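Local coordinates for putative short-chain dehydrogenase/reductase (Burkholderia xenovorans, PDB 5IZ4), which probably works as an NAD(P)-dependent oxidoreductase of the short-chain dehydrogenase/reductase family, perhaps a 3-oxoacyl-[acyl-carrier-protein] reductase, and binds ADP in its nucleotide pocket, at residues A31-F34 / A35-G38; A54-V57 / E58-R62; L132-M135 / T136-A139; L244-F247 / L248-A252. All coordinates share one frame; numbering follows the deposited sequence. Where two conformers were deposited one is given.

Contact 1 (A31-F34 / A35-G38); sequences ALRF and AQAG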
loop_
_atom_site.group_PDB
_atom_site.type_symbol
_atom_site.label_atom_id
_atom_site.label_comp_id
_atom_site.label_asym_id
_atom_site.label_seq_id
_atom_site.Cartn_x
_atom_site.Cartn_y
_atom_site.Cartn_z
ATOM N N ALA A 31 -3.260 17.164 -24.062
ATOM C CA ALA A 31 -4.013 17.519 -25.256
ATOM C C ALA A 31 -3.183 17.257 -26.507
ATOM O O ALA A 31 -3.672 16.675 -27.483
ATOM C CB ALA A 31 -4.443 18.988 -25.189
ATOM N N LEU A 32 -1.911 17.652 -26.483
ATOM C CA LEU A 32 -1.055 17.459 -27.646
ATOM C C LEU A 32 -0.873 15.977 -27.964
ATOM O O LEU A 32 -0.947 15.570 -29.131
ATOM C CB LEU A 32 0.299 18.129 -27.413
ATOM C CG LEU A 32 1.259 18.117 -28.607
ATOM C CD1 LEU A 32 0.592 18.698 -29.852
ATOM C CD2 LEU A 32 2.541 18.874 -28.282
ATOM N N ARG A 33 -0.650 15.154 -26.939
ATOM C CA ARG A 33 -0.419 13.729 -27.174
ATOM C C ARG A 33 -1.648 13.060 -27.777
ATOM O O ARG A 33 -1.526 12.228 -28.687
ATOM C CB ARG A 33 -0.022 13.032 -25.872
ATOM C CG ARG A 33 0.262 11.542 -26.056
ATOM C CD ARG A 33 1.409 11.353 -27.027
ATOM N NE ARG A 33 1.713 9.952 -27.331
ATOM C CZ ARG A 33 1.117 9.254 -28.294
ATOM N NH1 ARG A 33 0.157 9.809 -29.025
ATOM N NH2 ARG A 33 1.466 7.994 -28.521
ATOM N N PHE A 34 -2.842 13.401 -27.282
ATOM C CA PHE A 34 -4.048 12.854 -27.895
ATOM C C PHE A 34 -4.224 13.385 -29.314
ATOM O O PHE A 34 -4.638 12.642 -30.211
ATOM C CB PHE A 34 -5.276 13.145 -27.021
ATOM C CG PHE A 34 -5.484 12.125 -25.919
ATOM C CD1 PHE A 34 -4.754 12.192 -24.747
ATOM C CD2 PHE A 34 -6.396 11.089 -26.072
ATOM C CE1 PHE A 34 -4.925 11.244 -23.745
ATOM C CE2 PHE A 34 -6.583 10.140 -25.072
ATOM C CZ PHE A 34 -5.847 10.213 -23.905
ATOM N N ALA A 35 -3.871 14.656 -29.548
ATOM C CA ALA A 35 -3.920 15.193 -30.907
ATOM C C ALA A 35 -2.993 14.419 -31.842
ATOM O O ALA A 35 -3.349 14.133 -32.993
ATOM C CB ALA A 35 -3.558 16.679 -30.893
ATOM N N GLN A 36 -1.796 14.072 -31.364
ATOM C CA GLN A 36 -0.857 13.299 -32.168
ATOM C C GLN A 36 -1.383 11.906 -32.483
ATOM O O GLN A 36 -0.980 11.309 -33.489
ATOM C CB GLN A 36 0.486 13.231 -31.435
ATOM C CG GLN A 36 1.225 14.566 -31.493
ATOM C CD GLN A 36 2.330 14.706 -30.465
ATOM O OE1 GLN A 36 2.373 13.985 -29.465
ATOM N NE2 GLN A 36 3.232 15.658 -30.704
ATOM N N ALA A 37 -2.278 11.382 -31.652
ATOM C CA ALA A 37 -2.893 10.085 -31.878
ATOM C C ALA A 37 -4.078 10.147 -32.830
ATOM O O ALA A 37 -4.666 9.101 -33.132
ATOM C CB ALA A 37 -3.331 9.495 -30.540
ATOM N N GLY A 38 -4.444 11.333 -33.309
ATOM C CA GLY A 38 -5.574 11.470 -34.198
ATOM C C GLY A 38 -6.890 11.766 -33.520
ATOM O O GLY A 38 -7.898 11.942 -34.217
#
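Leu32 and Arg33 both hold CG anti to the backbone N (chi1 -175° and -179°), which sends their side chains forward along the helix to Gln36 and Ala37. Gln36 has CG beside its own backbone N instead, and its extended chain runs back to meet them. Gln36 is modelled in two conformers, and in one its amide ends between the two. In that conformer Gln36 NE2 lies 3.8 Å from Leu32 CG, a van der Waals contact with the leucine branch. Gln36 OE1 approaches the aliphatic part of Arg33, 3.7 Å from CD, and the two side chains cross at about a right angle. Arg33 bends at chi2, and its NH1 comes 3.8 Å from Ala37 CB. The charged end has its main partner elsewhere: NE forms a salt bridge with Glu243, and the guanidinium makes a cation-pi contact with Trp246.

The helix ends here. Gln36 N donates to Leu32 O at 2.8 Å, a sound helical bond. At the next residue the pattern loosens: Ala37 N makes weak bonds to both Arg33 O and Phe34 O. Gly38 then takes a positive phi (92°) in a Schellman motif.

Helix 25-36 is the crossover of the beta-alpha-beta unit between strands 16-20 and 40-45. Ala31 and Ala35 face Cys61 of helix 51-63. Phe34 reaches Cys17 of strand 16-20 and meets Trp246 of helix 238-250 edge-to-face.

Contact 2 (A54-V57 / E58-R62); sequences ASTV and EALCR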
loop_
_atom_site.group_PDB
_atom_site.type_symbol
_atom_site.label_atom_id
_atom_site.label_comp_id
_atom_site.label_asym_id
_atom_site.label_seq_id
_atom_site.Cartn_x
_atom_site.Cartn_y
_atom_site.Cartn_z
ATOM N N ALA A 54 -3.945 28.669 -23.722
ATOM C CA ALA A 54 -4.852 27.673 -24.287
ATOM C C ALA A 54 -4.904 27.765 -25.807
ATOM O O ALA A 54 -4.963 26.739 -26.501
ATOM C CB ALA A 54 -6.255 27.856 -23.698
ATOM N N SER A 55 -4.893 28.988 -26.340
ATOM C CA SER A 55 -4.960 29.170 -27.787
ATOM C C SER A 55 -3.707 28.648 -28.467
ATOM O O SER A 55 -3.778 28.116 -29.579
ATOM C CB SER A 55 -5.169 30.646 -28.119
ATOM O OG SER A 55 -6.381 31.110 -27.553
ATOM N N THR A 56 -2.549 28.790 -27.813
ATOM C CA THR A 56 -1.323 28.199 -28.338
ATOM C C THR A 56 -1.400 26.679 -28.318
ATOM O O THR A 56 -1.001 26.020 -29.287
ATOM C CB THR A 56 -0.125 28.694 -27.533
ATOM O OG1 THR A 56 -0.059 30.123 -27.619
ATOM C CG2 THR A 56 1.172 28.100 -28.072
ATOM N N VAL A 57 -1.905 26.107 -27.220
ATOM C CA VAL A 57 -2.117 24.661 -27.159
ATOM C C VAL A 57 -3.018 24.209 -28.302
ATOM O O VAL A 57 -2.733 23.210 -28.977
ATOM C CB VAL A 57 -2.694 24.252 -25.787
ATOM C CG1 VAL A 57 -3.083 22.754 -25.778
ATOM C CG2 VAL A 57 -1.691 24.553 -24.684
ATOM N N GLU A 58 -4.107 24.947 -28.552
ATOM C CA GLU A 58 -5.001 24.576 -29.645
ATOM C C GLU A 58 -4.283 24.618 -30.984
ATOM O O GLU A 58 -4.451 23.715 -31.814
ATOM C CB GLU A 58 -6.235 25.481 -29.685
ATOM C CG GLU A 58 -7.118 25.165 -30.889
ATOM C CD GLU A 58 -8.389 26.005 -30.976
ATOM O OE1 GLU A 58 -9.465 25.409 -31.217
ATOM O OE2 GLU A 58 -8.321 27.246 -30.817
ATOM N N ALA A 59 -3.480 25.662 -31.218
ATOM C CA ALA A 59 -2.761 25.770 -32.482
ATOM C C ALA A 59 -1.830 24.584 -32.679
ATOM O O ALA A 59 -1.717 24.048 -33.788
ATOM C CB ALA A 59 -1.976 27.081 -32.539
ATOM N N LEU A 60 -1.163 24.155 -31.613
ATOM C CA LEU A 60 -0.262 23.011 -31.722
ATOM C C LEU A 60 -1.027 21.714 -31.978
ATOM O O LEU A 60 -0.560 20.852 -32.736
ATOM C CB LEU A 60 0.580 22.899 -30.455
ATOM C CG LEU A 60 1.583 24.028 -30.232
ATOM C CD1 LEU A 60 2.232 23.865 -28.867
ATOM C CD2 LEU A 60 2.622 24.042 -31.338
ATOM N N CYS A 61 -2.191 21.551 -31.342
ATOM C CA CYS A 61 -2.994 20.350 -31.561
ATOM C C CYS A 61 -3.531 20.294 -32.986
ATOM O O CYS A 61 -3.613 19.212 -33.584
ATOM C CB CYS A 61 -4.147 20.291 -30.559
ATOM S SG CYS A 61 -3.654 19.961 -28.874
ATOM N N ARG A 62 -3.926 21.446 -33.535
ATOM C CA ARG A 62 -4.379 21.480 -34.920
ATOM C C ARG A 62 -3.233 21.190 -35.877
ATOM O O ARG A 62 -3.428 20.544 -36.914
ATOM C CB ARG A 62 -5.010 22.838 -35.235
ATOM C CG ARG A 62 -6.352 23.043 -34.571
ATOM C CD ARG A 62 -6.845 24.457 -34.771
ATOM N NE ARG A 62 -7.341 24.725 -36.122
ATOM C CZ ARG A 62 -8.587 24.468 -36.519
ATOM N NH1 ARG A 62 -9.449 23.908 -35.676
ATOM N NH2 ARG A 62 -8.973 24.766 -37.755
HETATM O O HOH W 1 -5.743 28.669 -31.380
#
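Ser55 O is gripped by two donors, the backbone N of Ala59 at 3.0 Å and a water at 2.7 Å. The same water also donates to Glu58 OE2, 3.0 Å away. It therefore ties the carboxylate of Glu58 to the backbone one turn earlier. Glu58 reaches the water with CG anti to its backbone N (chi1 176°) and a chain that stays extended beyond CG. Its other oxygen, OE1, is hydrogen-bonded to Thr68 OG1, so both carboxylate oxygens have partners. Ser55 OG turns the other way along the helix and bonds to Arg51 O.

The remaining backbone bonds are regular. Cys61 N meets Val57 O at 2.9 Å, and Leu60 N meets Thr56 O in the same manner. Two side-chain pairs follow this i to i+4 spacing. On the inner side Val57 CG1 packs alongside Cys61 SG at 4.2 Å. On the outer side Leu60 folds back over its own turn, with CG 3.4 Å from Thr56 O. Leu60 CD1 stays 4.4 Å from Thr56 CG2, a loose touch.

Helix 51-63 links strands 40-45 and 68-72 in a beta-alpha-beta unit. Val57 packs on Ala28 and Ala31 of helix 25-36, and Cys61 meets Val41 of strand 40-45. The Glu58 side chain touches Ile43 and Ile70, one from each strand.

Contact 3 (L132-M135 / T136-A139); sequences LYQM and TRAA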
loop_
_atom_site.group_PDB
_atom_site.type_symbol
_atom_site.label_atom_id
_atom_site.label_comp_id
_atom_site.label_asym_id
_atom_site.label_seq_id
_atom_site.Cartn_x
_atom_site.Cartn_y
_atom_site.Cartn_z
ATOM N N LEU A 132 -12.841 17.998 -9.655
ATOM C CA LEU A 132 -12.532 16.782 -10.395
ATOM C C LEU A 132 -13.731 15.842 -10.414
ATOM O O LEU A 132 -14.077 15.284 -11.463
ATOM C CB LEU A 132 -11.306 16.124 -9.774
ATOM C CG LEU A 132 -10.758 14.831 -10.392
ATOM C CD1 LEU A 132 -9.239 14.762 -10.222
ATOM C CD2 LEU A 132 -11.429 13.624 -9.755
ATOM N N TYR A 133 -14.394 15.675 -9.267
ATOM C CA TYR A 133 -15.614 14.876 -9.220
ATOM C C TYR A 133 -16.707 15.461 -10.113
ATOM O O TYR A 133 -17.395 14.726 -10.837
ATOM C CB TYR A 133 -16.116 14.770 -7.782
ATOM C CG TYR A 133 -17.447 14.066 -7.695
ATOM C CD1 TYR A 133 -18.639 14.786 -7.655
ATOM C CD2 TYR A 133 -17.515 12.674 -7.678
ATOM C CE1 TYR A 133 -19.865 14.146 -7.593
ATOM C CE2 TYR A 133 -18.731 12.018 -7.612
ATOM C CZ TYR A 133 -19.908 12.764 -7.574
ATOM O OH TYR A 133 -21.113 12.115 -7.515
ATOM N N GLN A 134 -16.912 16.778 -10.047
ATOM C CA GLN A 134 -18.006 17.384 -10.801
ATOM C C GLN A 134 -17.787 17.245 -12.303
ATOM O O GLN A 134 -18.740 17.007 -13.057
ATOM C CB GLN A 134 -18.172 18.854 -10.396
ATOM C CG GLN A 134 -18.772 18.996 -8.987
ATOM C CD GLN A 134 -19.000 20.444 -8.547
ATOM O OE1 GLN A 134 -19.885 20.711 -7.735
ATOM N NE2 GLN A 134 -18.184 21.373 -9.054
ATOM N N MET A 135 -16.538 17.369 -12.753
ATOM C CA MET A 135 -16.241 17.196 -14.171
ATOM C C MET A 135 -16.485 15.754 -14.595
ATOM O O MET A 135 -17.105 15.490 -15.633
ATOM C CB MET A 135 -14.792 17.601 -14.451
ATOM C CG MET A 135 -14.490 17.792 -15.918
ATOM S SD MET A 135 -15.429 19.185 -16.599
ATOM C CE MET A 135 -15.472 18.692 -18.321
ATOM N N THR A 136 -16.007 14.806 -13.787
ATOM C CA THR A 136 -16.202 13.394 -14.088
ATOM C C THR A 136 -17.684 13.052 -14.142
ATOM O O THR A 136 -18.151 12.429 -15.103
ATOM C CB THR A 136 -15.493 12.533 -13.046
ATOM O OG1 THR A 136 -14.091 12.847 -13.019
ATOM C CG2 THR A 136 -15.654 11.070 -13.398
ATOM N N ARG A 137 -18.442 13.477 -13.123
ATOM C CA ARG A 137 -19.884 13.235 -13.100
ATOM C C ARG A 137 -20.567 13.797 -14.337
ATOM O O ARG A 137 -21.455 13.149 -14.911
ATOM C CB ARG A 137 -20.511 13.843 -11.841
ATOM C CG ARG A 137 -22.045 13.771 -11.839
ATOM C CD ARG A 137 -22.678 14.274 -10.524
ATOM N NE ARG A 137 -22.408 15.693 -10.269
ATOM C CZ ARG A 137 -22.657 16.306 -9.118
ATOM N NH1 ARG A 137 -23.201 15.635 -8.107
ATOM N NH2 ARG A 137 -22.372 17.601 -8.980
ATOM N N ALA A 138 -20.189 15.013 -14.754
ATOM C CA ALA A 138 -20.835 15.621 -15.914
ATOM C C ALA A 138 -20.588 14.815 -17.184
ATOM O O ALA A 138 -21.474 14.727 -18.045
ATOM C CB ALA A 138 -20.351 17.063 -16.097
ATOM N N ALA A 139 -19.414 14.191 -17.296
ATOM C CA ALA A 139 -19.007 13.428 -18.468
ATOM C C ALA A 139 -19.482 11.982 -18.455
ATOM O O ALA A 139 -19.451 11.335 -19.510
ATOM C CB ALA A 139 -17.478 13.432 -18.596
HETATM O O HOH W 2 -21.459 17.360 -12.550
HETATM O O HOH W 3 -22.307 19.788 -6.893
#
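Arg137 brings its guanidinium against Tyr133 and Gln134, which both lie on the same side of its plane. Tyr133 CE1 sits over that guanidinium face, 3.7 Å from NH1. Relative to the tyrosine ring, NH1 lies at the edge, near its plane. The two planes are 69° apart, so the flat groups are not stacked. Gln134 runs side by side with Arg137, pointing the same way, and its CG lies 3.9 Å from NH2. Arg137 leaves the backbone with CG anti to N (chi1 173°) and bends at chi3 (63°).

Two waters join the guanidinium edge to Gln134. One donates to Gln134 O and accepts from Arg137 NE at 3.0 Å. The other donates to Gln134 OE1 at 2.7 Å and accepts from NH2. On another side of the helix Leu132 O takes two bonds from one residue. Thr136 OG1, at 2.9 Å, and Thr136 N, at 3.1 Å, arrive from opposite faces of the carbonyl plane.

Further out, Asp78 forms a salt bridge with Arg137 NH2, and Gln134 NE2 bonds to Gly76 O. In the second subunit, Ile116 O and Phe113 O both accept from Arg137 NH1, while Phe121 meets the Tyr133 ring. The Met135 side chain packs on Leu98 and Asn100 of strand 97-100 and is about 4 Å from the side chain of Val75, an ADP-binding residue. The long helix 118-146 thus serves the Rossmann-fold core with one side and a subunit interface, as in oligomeric short-chain dehydrogenases, with another.

Contact 4 (L244-F247 / L248-A252); sequences LAWF and LTAHA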
loop_
_atom_site.group_PDB
_atom_site.type_symbol
_atom_site.label_atom_id
_atom_site.label_comp_id
_atom_site.label_asym_id
_atom_site.label_seq_id
_atom_site.Cartn_x
_atom_site.Cartn_y
_atom_site.Cartn_z
ATOM N N LEU A 244 1.738 8.608 -20.210
ATOM C CA LEU A 244 1.076 7.692 -19.291
ATOM C C LEU A 244 -0.444 7.821 -19.384
ATOM O O LEU A 244 -1.159 6.812 -19.377
ATOM C CB LEU A 244 1.581 7.961 -17.873
ATOM C CG LEU A 244 1.172 7.099 -16.680
ATOM C CD1 LEU A 244 1.516 5.631 -16.885
ATOM C CD2 LEU A 244 1.861 7.633 -15.431
ATOM N N ALA A 245 -0.964 9.047 -19.486
ATOM C CA ALA A 245 -2.407 9.203 -19.625
ATOM C C ALA A 245 -2.897 8.572 -20.920
ATOM O O ALA A 245 -3.956 7.928 -20.948
ATOM C CB ALA A 245 -2.793 10.686 -19.579
ATOM N N TRP A 246 -2.147 8.768 -22.006
ATOM C CA TRP A 246 -2.499 8.149 -23.283
ATOM C C TRP A 246 -2.429 6.628 -23.197
ATOM O O TRP A 246 -3.339 5.932 -23.670
ATOM C CB TRP A 246 -1.585 8.667 -24.398
ATOM C CG TRP A 246 -1.653 7.812 -25.639
ATOM C CD1 TRP A 246 -0.701 6.938 -26.097
ATOM C CD2 TRP A 246 -2.755 7.714 -26.547
ATOM N NE1 TRP A 246 -1.141 6.320 -27.243
ATOM C CE2 TRP A 246 -2.401 6.774 -27.537
ATOM C CE3 TRP A 246 -4.008 8.324 -26.617
ATOM C CZ2 TRP A 246 -3.251 6.443 -28.587
ATOM C CZ3 TRP A 246 -4.853 7.991 -27.660
ATOM C CH2 TRP A 246 -4.476 7.054 -28.629
ATOM N N PHE A 247 -1.367 6.088 -22.585
ATOM C CA PHE A 247 -1.246 4.636 -22.489
ATOM C C PHE A 247 -2.410 4.036 -21.715
ATOM O O PHE A 247 -3.010 3.045 -22.146
ATOM C CB PHE A 247 0.072 4.221 -21.827
ATOM C CG PHE A 247 0.061 2.785 -21.354
ATOM C CD1 PHE A 247 0.269 1.749 -22.249
ATOM C CD2 PHE A 247 -0.222 2.475 -20.029
ATOM C CE1 PHE A 247 0.223 0.438 -21.832
ATOM C CE2 PHE A 247 -0.273 1.159 -19.608
ATOM C CZ PHE A 247 -0.053 0.143 -20.516
ATOM N N LEU A 248 -2.718 4.602 -20.542
ATOM C CA LEU A 248 -3.812 4.081 -19.736
ATOM C C LEU A 248 -5.123 4.114 -20.503
ATOM O O LEU A 248 -5.972 3.228 -20.334
ATOM C CB LEU A 248 -3.939 4.875 -18.432
ATOM C CG LEU A 248 -2.835 4.614 -17.405
ATOM C CD1 LEU A 248 -3.071 5.471 -16.173
ATOM C CD2 LEU A 248 -2.791 3.127 -17.038
ATOM N N THR A 249 -5.309 5.122 -21.353
ATOM C CA THR A 249 -6.551 5.220 -22.108
ATOM C C THR A 249 -6.603 4.215 -23.252
ATOM O O THR A 249 -7.600 3.505 -23.425
ATOM C CB THR A 249 -6.700 6.647 -22.632
ATOM O OG1 THR A 249 -6.796 7.532 -21.512
ATOM C CG2 THR A 249 -7.919 6.783 -23.546
ATOM N N ALA A 250 -5.537 4.127 -24.037
ATOM C CA ALA A 250 -5.611 3.426 -25.309
ATOM C C ALA A 250 -5.187 1.964 -25.233
ATOM O O ALA A 250 -5.588 1.173 -26.095
ATOM C CB ALA A 250 -4.748 4.149 -26.347
ATOM N N HIS A 251 -4.391 1.582 -24.237
ATOM C CA HIS A 251 -3.713 0.291 -24.293
ATOM C C HIS A 251 -3.793 -0.487 -22.988
ATOM O O HIS A 251 -3.015 -1.430 -22.798
ATOM C CB HIS A 251 -2.247 0.479 -24.683
ATOM C CG HIS A 251 -2.060 1.064 -26.046
ATOM N ND1 HIS A 251 -2.578 0.481 -27.180
ATOM C CD2 HIS A 251 -1.403 2.175 -26.458
ATOM C CE1 HIS A 251 -2.260 1.213 -28.234
ATOM N NE2 HIS A 251 -1.546 2.246 -27.823
ATOM N N ALA A 252 -4.722 -0.148 -22.101
ATOM C CA ALA A 252 -4.785 -0.746 -20.765
ATOM C C ALA A 252 -6.209 -1.161 -20.397
ATOM O O ALA A 252 -6.749 -0.724 -19.378
ATOM C CB ALA A 252 -4.226 0.229 -19.729
HETATM O O HOH W 4 -0.234 4.311 -29.085
#
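The C-terminal turn of helix 238-250 and the residues just past it carry a cluster of aromatic side chains. Ala250 CB lies over one face of the Trp246 indole, 3.6 Å from the centroid of its six-membered ring, in a CH-pi contact. The same methyl also covers one face of the His251 imidazole. The indole and imidazole planes stand at 90°. A water in the plane of both rings joins them, accepting from Trp246 NE1 at 2.9 Å and lying 2.8 Å from His251 NE2.

Phe247 holds CG anti to its backbone N (chi1 163°), which sends the ring forward along the helix. Its CD1 meets His251 CB at 3.7 Å, and CE2 reaches Ala252 CB at 4.1 Å. Beyond the rings, Ala245 O accepts from Thr249 OG1 (2.9 Å) and from Thr249 N (3.1 Å), on opposite faces of its plane. Thr249 OG1 is also hydrogen-bonded to Ser154 OG of strand 153-158, tying the helix to the sheet.

Phe247 stacks on Phe247 of the third subunit, and Leu244 packs on the same phenylalanine of that subunit. This helix joins the parallel sheet of a Rossmann fold to a subunit interface.

The four contacts follow one another along the chain, each on one helix of the Rossmann fold, contacts 1 and 4 at its C-terminal end. Contacts 1 and 2 lie on successive crossover helices, 25-36 and 51-63, with centres 11 Å apart. They touch where Leu32 CD1 meets Leu60 O at 3.8 Å, among other places. Contact 4, on helix 238-250, comes late in sequence but packs against contact 1, with centres 12 Å apart. Contact 1 thus touches both, while contacts 2 and 4 are 22 Å apart between centres. Contact 3, on helix 118-146, touches none of them. Contacts 3 and 4 each meet a different neighbouring subunit, so they connect the nucleotide-binding fold to the four-chain assembly.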